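Local coordinates for Myo-inositol-1-phosphate synthase-related protein (PDB 3CIN) that is related by sequence to the myo-inositol-1-phosphate synthase family and binds nicotinamide-adenine-dinucleotide and a magnesium ion, at residues 199-204 and 367-372; 214-219 and 352-357. All coordinates share one frame; numbering follows the deposited sequence.

Contact 1. Residues 199-204 and 367-372; sequences IANDPA and GPAEEK. With MG (magnesium ion), chain E.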
ATOM      1  N   ILE A 199      22.988  21.151  16.548  1.00 29.95           N
ATOM      2  CA  ILE A 199      23.612  21.483  17.816  1.00 29.66           C
ATOM      3  C   ILE A 199      24.682  20.396  18.107  1.00 26.46           C
ATOM      4  O   ILE A 199      25.924  20.635  18.097  1.00 28.09           O
ATOM      5  CB  ILE A 199      22.580  21.643  18.928  1.00 29.34           C
ATOM      6  CG1 ILE A 199      21.609  22.791  18.615  1.00 32.39           C
ATOM      7  CG2 ILE A 199      23.319  21.875  20.270  1.00 30.42           C
ATOM      8  CD1 ILE A 199      22.245  24.190  18.548  1.00 32.10           C
ATOM      9  N   ALA A 200      24.229  19.141  18.251  1.00 29.11           N
ATOM     10  CA  ALA A 200      25.166  18.009  18.320  1.00 28.12           C
ATOM     11  C   ALA A 200      26.086  17.883  17.095  1.00 28.24           C
ATOM     12  O   ALA A 200      27.235  17.491  17.194  1.00 28.04           O
ATOM     13  CB  ALA A 200      24.445  16.689  18.621  1.00 27.17           C
ATOM     14  N   ASN A 201      25.568  18.294  15.926  1.00 28.11           N
ATOM     15  CA  ASN A 201      26.302  18.250  14.660  1.00 28.82           C
ATOM     16  C   ASN A 201      26.990  19.547  14.252  1.00 30.90           C
ATOM     17  O   ASN A 201      27.516  19.676  13.155  1.00 31.27           O
ATOM     18  CB  ASN A 201      25.339  17.790  13.545  1.00 28.76           C
ATOM     19  CG  ASN A 201      25.019  16.360  13.671  1.00 29.82           C
ATOM     20  OD1 ASN A 201      25.820  15.490  13.282  1.00 31.92           O
ATOM     21  ND2 ASN A 201      23.849  16.070  14.224  1.00 32.28           N
ATOM     22  N   ASP A 202      27.051  20.507  15.172  1.00 29.57           N
ATOM     23  CA  ASP A 202      27.777  21.767  14.933  1.00 27.90           C
ATOM     24  C   ASP A 202      28.951  21.771  15.885  1.00 29.43           C
ATOM     25  O   ASP A 202      28.779  21.855  17.067  1.00 29.85           O
ATOM     26  CB  ASP A 202      26.885  22.968  15.188  1.00 26.26           C
ATOM     27  CG  ASP A 202      27.557  24.360  14.808  1.00 27.61           C
ATOM     28  OD1 ASP A 202      28.807  24.430  14.649  1.00 29.66           O
ATOM     29  OD2 ASP A 202      26.785  25.370  14.710  1.00 31.30           O
ATOM     30  N   PRO A 203      30.148  21.563  15.353  1.00 27.35           N
ATOM     31  CA  PRO A 203      31.306  21.542  16.227  1.00 29.89           C
ATOM     32  C   PRO A 203      31.465  22.770  17.118  1.00 31.55           C
ATOM     33  O   PRO A 203      32.067  22.682  18.208  1.00 31.39           O
ATOM     34  CB  PRO A 203      32.463  21.435  15.253  1.00 31.48           C
ATOM     35  CG  PRO A 203      31.888  20.689  14.112  1.00 30.98           C
ATOM     36  CD  PRO A 203      30.501  21.235  13.964  1.00 32.98           C
ATOM     37  N   ALA A 204      30.903  23.917  16.720  1.00 32.38           N
ATOM     38  CA  ALA A 204      30.959  25.099  17.590  1.00 32.15           C
ATOM     39  C   ALA A 204      30.281  24.819  18.916  1.00 29.21           C
ATOM     40  O   ALA A 204      30.790  25.209  19.979  1.00 31.85           O
ATOM     41  CB  ALA A 204      30.305  26.259  16.939  1.00 34.32           C
ATOM     42  N   GLY A 367      24.714  13.194  16.286  1.00 28.62           N
ATOM     43  CA  GLY A 367      25.931  13.910  16.432  1.00 29.59           C
ATOM     44  C   GLY A 367      27.047  13.014  16.928  1.00 29.04           C
ATOM     45  O   GLY A 367      26.758  11.949  17.525  1.00 29.00           O
ATOM     46  N   PRO A 368      28.305  13.440  16.762  1.00 30.62           N
ATOM     47  CA  PRO A 368      28.813  14.722  16.206  1.00 29.45           C
ATOM     48  C   PRO A 368      28.897  14.687  14.698  1.00 29.57           C
ATOM     49  O   PRO A 368      28.496  13.695  14.086  1.00 28.76           O
ATOM     50  CB  PRO A 368      30.182  14.838  16.826  1.00 32.10           C
ATOM     51  CG  PRO A 368      30.685  13.343  16.846  1.00 31.84           C
ATOM     52  CD  PRO A 368      29.425  12.605  17.269  1.00 30.69           C
ATOM     53  N   ALA A 369      29.347  15.783  14.098  1.00 29.72           N
ATOM     54  CA  ALA A 369      29.319  15.905  12.630  1.00 30.00           C
ATOM     55  C   ALA A 369      30.130  14.823  11.959  1.00 31.95           C
ATOM     56  O   ALA A 369      29.873  14.453  10.825  1.00 33.86           O
ATOM     57  CB  ALA A 369      29.821  17.255  12.220  1.00 30.93           C
ATOM     58  N   GLU A 370      31.133  14.331  12.682  1.00 33.19           N
ATOM     59  CA  GLU A 370      32.008  13.286  12.162  1.00 35.72           C
ATOM     60  C   GLU A 370      31.478  11.853  12.275  1.00 35.01           C
ATOM     61  O   GLU A 370      32.182  10.917  11.879  1.00 37.85           O
ATOM     62  CB  GLU A 370      33.418  13.364  12.791  1.00 36.97           C
ATOM     63  CG  GLU A 370      33.551  14.065  14.100  1.00 50.92           C
ATOM     64  CD  GLU A 370      33.407  15.580  13.963  1.00 53.24           C
ATOM     65  OE1 GLU A 370      34.024  16.234  13.089  1.00 70.07           O
ATOM     66  OE2 GLU A 370      32.631  16.115  14.708  1.00 41.70           O
ATOM     67  N   GLU A 371      30.266  11.680  12.798  1.00 30.78           N
ATOM     68  CA  GLU A 371      29.660  10.367  12.891  1.00 30.69           C
ATOM     69  C   GLU A 371      28.415  10.371  12.056  1.00 33.61           C
ATOM     70  O   GLU A 371      27.777  11.429  11.836  1.00 34.85           O
ATOM     71  CB  GLU A 371      29.313  10.026  14.349  1.00 30.95           C
ATOM     72  CG  GLU A 371      30.495   9.653  15.206  1.00 29.82           C
ATOM     73  CD  GLU A 371      31.015   8.276  14.868  1.00 45.08           C
ATOM     74  OE1 GLU A 371      30.549   7.670  13.867  1.00 50.02           O
ATOM     75  OE2 GLU A 371      31.841   7.777  15.641  1.00 55.67           O
ATOM     76  N   LYS A 372      28.014   9.175  11.634  1.00 33.82           N
ATOM     77  CA  LYS A 372      26.897   9.014  10.730  1.00 34.50           C
ATOM     78  C   LYS A 372      25.897   7.971  11.240  1.00 35.26           C
ATOM     79  O   LYS A 372      26.141   7.291  12.250  1.00 35.17           O
ATOM     80  CB  LYS A 372      27.356   8.648   9.335  1.00 31.45           C
ATOM     81  CG  LYS A 372      28.012   7.332   9.233  1.00 33.63           C
ATOM     82  CD  LYS A 372      28.244   6.916   7.777  1.00 43.19           C
ATOM     83  CE  LYS A 372      28.482   5.444   7.694  1.00 55.38           C
ATOM     84  NZ  LYS A 372      29.322   4.983   8.849  1.00 60.44           N
TER
HETATM   85 MG    MG E 386      26.562  13.198  12.588  1.00 28.37          MG
HETATM   86  O   HOH W   1      29.630  18.114  15.787  1.00 25.48           O
HETATM   87  O   HOH W   2      27.131  14.015  10.485  1.00 33.58           O
HETATM   88  O   HOH W   3      24.627  12.548  11.351  1.00 38.15           O

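Contact 2. Residues 214-219 and 352-357; sequences LVVFGD and FGTVYP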
ATOM      1  N   LEU A 214      28.495  20.718  29.792  1.00 28.20           N
ATOM      2  CA  LEU A 214      27.236  20.405  29.173  1.00 27.50           C
ATOM      3  C   LEU A 214      27.273  19.144  28.312  1.00 28.62           C
ATOM      4  O   LEU A 214      28.172  18.967  27.485  1.00 29.22           O
ATOM      5  CB  LEU A 214      26.730  21.605  28.340  1.00 31.11           C
ATOM      6  CG  LEU A 214      25.354  21.447  27.678  1.00 30.46           C
ATOM      7  CD1 LEU A 214      24.204  21.573  28.660  1.00 30.31           C
ATOM      8  CD2 LEU A 214      25.185  22.468  26.536  1.00 32.50           C
ATOM      9  N   VAL A 215      26.307  18.266  28.559  1.00 28.41           N
ATOM     10  CA  VAL A 215      26.065  17.077  27.724  1.00 29.14           C
ATOM     11  C   VAL A 215      25.023  17.464  26.680  1.00 29.95           C
ATOM     12  O   VAL A 215      23.989  18.062  26.983  1.00 30.36           O
ATOM     13  CB  VAL A 215      25.492  15.889  28.557  1.00 34.23           C
ATOM     14  CG1 VAL A 215      25.369  14.636  27.679  1.00 32.46           C
ATOM     15  CG2 VAL A 215      26.349  15.591  29.738  1.00 34.08           C
ATOM     16  N   VAL A 216      25.260  17.059  25.443  1.00 28.87           N
ATOM     17  CA  VAL A 216      24.358  17.360  24.380  1.00 30.32           C
ATOM     18  C   VAL A 216      23.932  16.057  23.714  1.00 29.52           C
ATOM     19  O   VAL A 216      24.786  15.256  23.357  1.00 30.75           O
ATOM     20  CB  VAL A 216      25.012  18.285  23.340  1.00 32.38           C
ATOM     21  CG1 VAL A 216      24.128  18.431  22.133  1.00 34.34           C
ATOM     22  CG2 VAL A 216      25.238  19.694  23.949  1.00 28.62           C
ATOM     23  N   PHE A 217      22.621  15.856  23.595  1.00 29.23           N
ATOM     24  CA  PHE A 217      22.099  14.810  22.684  1.00 27.63           C
ATOM     25  C   PHE A 217      21.462  15.526  21.496  1.00 30.53           C
ATOM     26  O   PHE A 217      20.688  16.507  21.640  1.00 28.35           O
ATOM     27  CB  PHE A 217      21.053  13.915  23.329  1.00 30.50           C
ATOM     28  CG  PHE A 217      21.530  13.122  24.575  1.00 26.45           C
ATOM     29  CD1 PHE A 217      22.852  12.740  24.773  1.00 26.63           C
ATOM     30  CD2 PHE A 217      20.561  12.733  25.514  1.00 28.30           C
ATOM     31  CE1 PHE A 217      23.198  11.955  25.901  1.00 28.54           C
ATOM     32  CE2 PHE A 217      20.894  11.979  26.592  1.00 28.90           C
ATOM     33  CZ  PHE A 217      22.207  11.625  26.830  1.00 30.21           C
ATOM     34  N   GLY A 218      21.699  14.985  20.318  1.00 28.13           N
ATOM     35  CA  GLY A 218      21.071  15.553  19.117  1.00 27.10           C
ATOM     36  C   GLY A 218      21.585  14.832  17.889  1.00 30.49           C
ATOM     37  O   GLY A 218      22.469  13.987  18.015  1.00 27.65           O
ATOM     38  N   ASP A 219      21.072  15.186  16.713  1.00 28.62           N
ATOM     39  CA  ASP A 219      19.976  16.163  16.469  1.00 29.78           C
ATOM     40  C   ASP A 219      18.811  15.461  15.714  1.00 32.20           C
ATOM     41  O   ASP A 219      19.045  14.544  14.947  1.00 33.11           O
ATOM     42  CB  ASP A 219      20.485  17.332  15.574  1.00 28.54           C
ATOM     43  CG  ASP A 219      21.677  18.078  16.212  1.00 30.20           C
ATOM     44  OD1 ASP A 219      21.561  18.420  17.414  1.00 30.28           O
ATOM     45  OD2 ASP A 219      22.714  18.309  15.550  1.00 29.38           O
ATOM     46  N   PHE A 352      30.723  15.123  28.996  1.00 32.09           N
ATOM     47  CA  PHE A 352      30.388  16.368  28.342  1.00 30.68           C
ATOM     48  C   PHE A 352      30.786  16.372  26.868  1.00 30.26           C
ATOM     49  O   PHE A 352      31.719  15.682  26.452  1.00 33.53           O
ATOM     50  CB  PHE A 352      30.965  17.539  29.110  1.00 31.24           C
ATOM     51  CG  PHE A 352      30.647  17.511  30.583  1.00 30.90           C
ATOM     52  CD1 PHE A 352      29.323  17.451  31.032  1.00 32.10           C
ATOM     53  CD2 PHE A 352      31.656  17.546  31.513  1.00 30.66           C
ATOM     54  CE1 PHE A 352      29.044  17.446  32.394  1.00 36.64           C
ATOM     55  CE2 PHE A 352      31.384  17.544  32.876  1.00 36.17           C
ATOM     56  CZ  PHE A 352      30.088  17.485  33.312  1.00 34.64           C
ATOM     57  N   GLY A 353      30.114  17.207  26.102  1.00 26.43           N
ATOM     58  CA  GLY A 353      30.194  17.184  24.640  1.00 28.89           C
ATOM     59  C   GLY A 353      28.984  16.451  24.144  1.00 29.61           C
ATOM     60  O   GLY A 353      27.924  16.526  24.745  1.00 33.90           O
ATOM     61  N   THR A 354      29.116  15.696  23.078  1.00 28.18           N
ATOM     62  CA  THR A 354      27.909  14.931  22.615  1.00 31.21           C
ATOM     63  C   THR A 354      28.169  13.439  22.769  1.00 32.86           C
ATOM     64  O   THR A 354      29.330  13.014  22.877  1.00 33.21           O
ATOM     65  CB  THR A 354      27.410  15.332  21.209  1.00 30.63           C
ATOM     66  OG1 THR A 354      26.049  14.903  21.053  1.00 29.92           O
ATOM     67  CG2 THR A 354      28.239  14.799  20.110  1.00 33.05           C
ATOM     68  N   VAL A 355      27.113  12.651  22.886  1.00 31.71           N
ATOM     69  CA  VAL A 355      27.252  11.218  23.200  1.00 30.06           C
ATOM     70  C   VAL A 355      26.669  10.379  22.019  1.00 28.19           C
ATOM     71  O   VAL A 355      25.501  10.055  21.982  1.00 28.39           O
ATOM     72  CB  VAL A 355      26.531  10.895  24.541  1.00 32.66           C
ATOM     73  CG1 VAL A 355      26.693   9.430  24.933  1.00 32.42           C
ATOM     74  CG2 VAL A 355      27.053  11.839  25.668  1.00 31.05           C
ATOM     75  N   TYR A 356      27.551   9.953  21.106  1.00 29.19           N
ATOM     76  CA  TYR A 356      27.097   9.191  19.931  1.00 28.22           C
ATOM     77  C   TYR A 356      26.323   7.901  20.251  1.00 27.32           C
ATOM     78  O   TYR A 356      25.362   7.622  19.592  1.00 30.68           O
ATOM     79  CB  TYR A 356      28.280   8.877  19.044  1.00 30.54           C
ATOM     80  CG  TYR A 356      27.933   8.087  17.822  1.00 28.80           C
ATOM     81  CD1 TYR A 356      27.176   8.663  16.787  1.00 30.48           C
ATOM     82  CD2 TYR A 356      28.372   6.782  17.661  1.00 34.13           C
ATOM     83  CE1 TYR A 356      26.917   7.932  15.616  1.00 31.18           C
ATOM     84  CE2 TYR A 356      28.073   6.035  16.526  1.00 34.43           C
ATOM     85  CZ  TYR A 356      27.337   6.619  15.512  1.00 28.69           C
ATOM     86  OH  TYR A 356      27.074   5.924  14.338  1.00 32.45           O
ATOM     87  N   PRO A 357      26.732   7.106  21.262  1.00 30.16           N
ATOM     88  CA  PRO A 357      25.986   5.859  21.557  1.00 30.84           C
ATOM     89  C   PRO A 357      24.511   6.107  21.836  1.00 29.44           C
ATOM     90  O   PRO A 357      23.682   5.301  21.418  1.00 32.63           O
ATOM     91  CB  PRO A 357      26.706   5.313  22.796  1.00 32.16           C
ATOM     92  CG  PRO A 357      28.132   5.813  22.619  1.00 33.10           C
ATOM     93  CD  PRO A 357      27.979   7.197  22.068  1.00 32.56           C
TER

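Contact 1. Residues 199-204 and 367-372
A200 and N201 lie against G367 and A369 where two type I turns, I199 to D202 and P368 to E371, meet without a direct hydrogen bond between their backbones. The turns are joined instead by a water that donates to A200 O and accepts from A369 N, and by a nearly straight CA-H...O contact from P368 CA to A200 O (3.3 Å, 162° at the hydrogen). The peptide bond before P368 is cis. The A200 methyl rests on G367 CA at 3.8 Å, with no side chain between them. The A369 methyl sits 3.5 Å from N201 O, with P203 CD a looser apolar neighbour at 4.4 Å. N201 does the polar work: its CG stands beside the backbone N (chi1 -72°), and OD1 reaches magnesium at 2.5 Å. ND2 is held by D219 OD2 and N365 O, which fixes the amide's rotation and turns OD1 to the metal. P368 O binds at 2.5 Å and E371 O at 2.3 Å; although P368 O is 3.3 Å from N201 OD1, the shared cation probably offsets the repulsion between the two oxygens. With P366 O and two waters, this makes a six-ligand, all-oxygen magnesium site, three ligands being backbone carbonyls of the 366-371 loop.

Contact 2. Residues 214-219 and 352-357
L214 opens a parallel strand pairing at one edge of the seven-stranded, Rossmann-like sheet, its carbonyl O accepting from G353 N at 3.0 Å in a nearly straight bond (170° at the hydrogen). Its backbone N lies close to the F352 ring, 3.6 Å from CD1, at an oblique approach. V215 follows, bridged to G353, with its two methyls parted between two neighbours. CG1, trans to the backbone N (chi1 -175°), meets V355 CG2, while CG2 touches F352 CD1 at 3.7 Å, the valine and phenylalanine side chains crossing at about a right angle. A346 and L347 of helix 328-348 cover V215 and F352 in turn. At V216 the backbone N donates to G353 O at 2.8 Å, completing the pair of bonds that grips the glycine from one strand. The V216 side chain points to the face shared with T354, its bridge partner. F217 returns to the V215 face; its ring lies alongside V355, pointing the same way, and presents its edge to CB and CG2 of that valine, with CE1 3.8 Å from CB. Beyond it, G218 N turns to N359 OD1. T354 OG1 also uses N359, accepting from ND2, and donates its own proton to V216 O at 2.7 Å, coming from above the carbonyl plane, 48° out of it.

In the fold
From the N terminus the chain first lays down five of the seven strands of the parallel sheet, and strand 189-193 leads to the turn at 199-204, the first half of contact 1. Helix 203-211 then carries it to strand 214-217, where contact 2 begins. Helices and the four-stranded mixed sheet intervene before helix 328-348 returns the chain to strand 353-354 and closes contact 2. Helix 356-362 leads on to 367-372, which closes contact 1 as the outer of two nested loops. The centres of the two contacts lie about 9 Å apart, and Y356 OH and K372 O join them in a probable hydrogen bond. Together they tie the sheet's edge strand to the magnesium-binding loop.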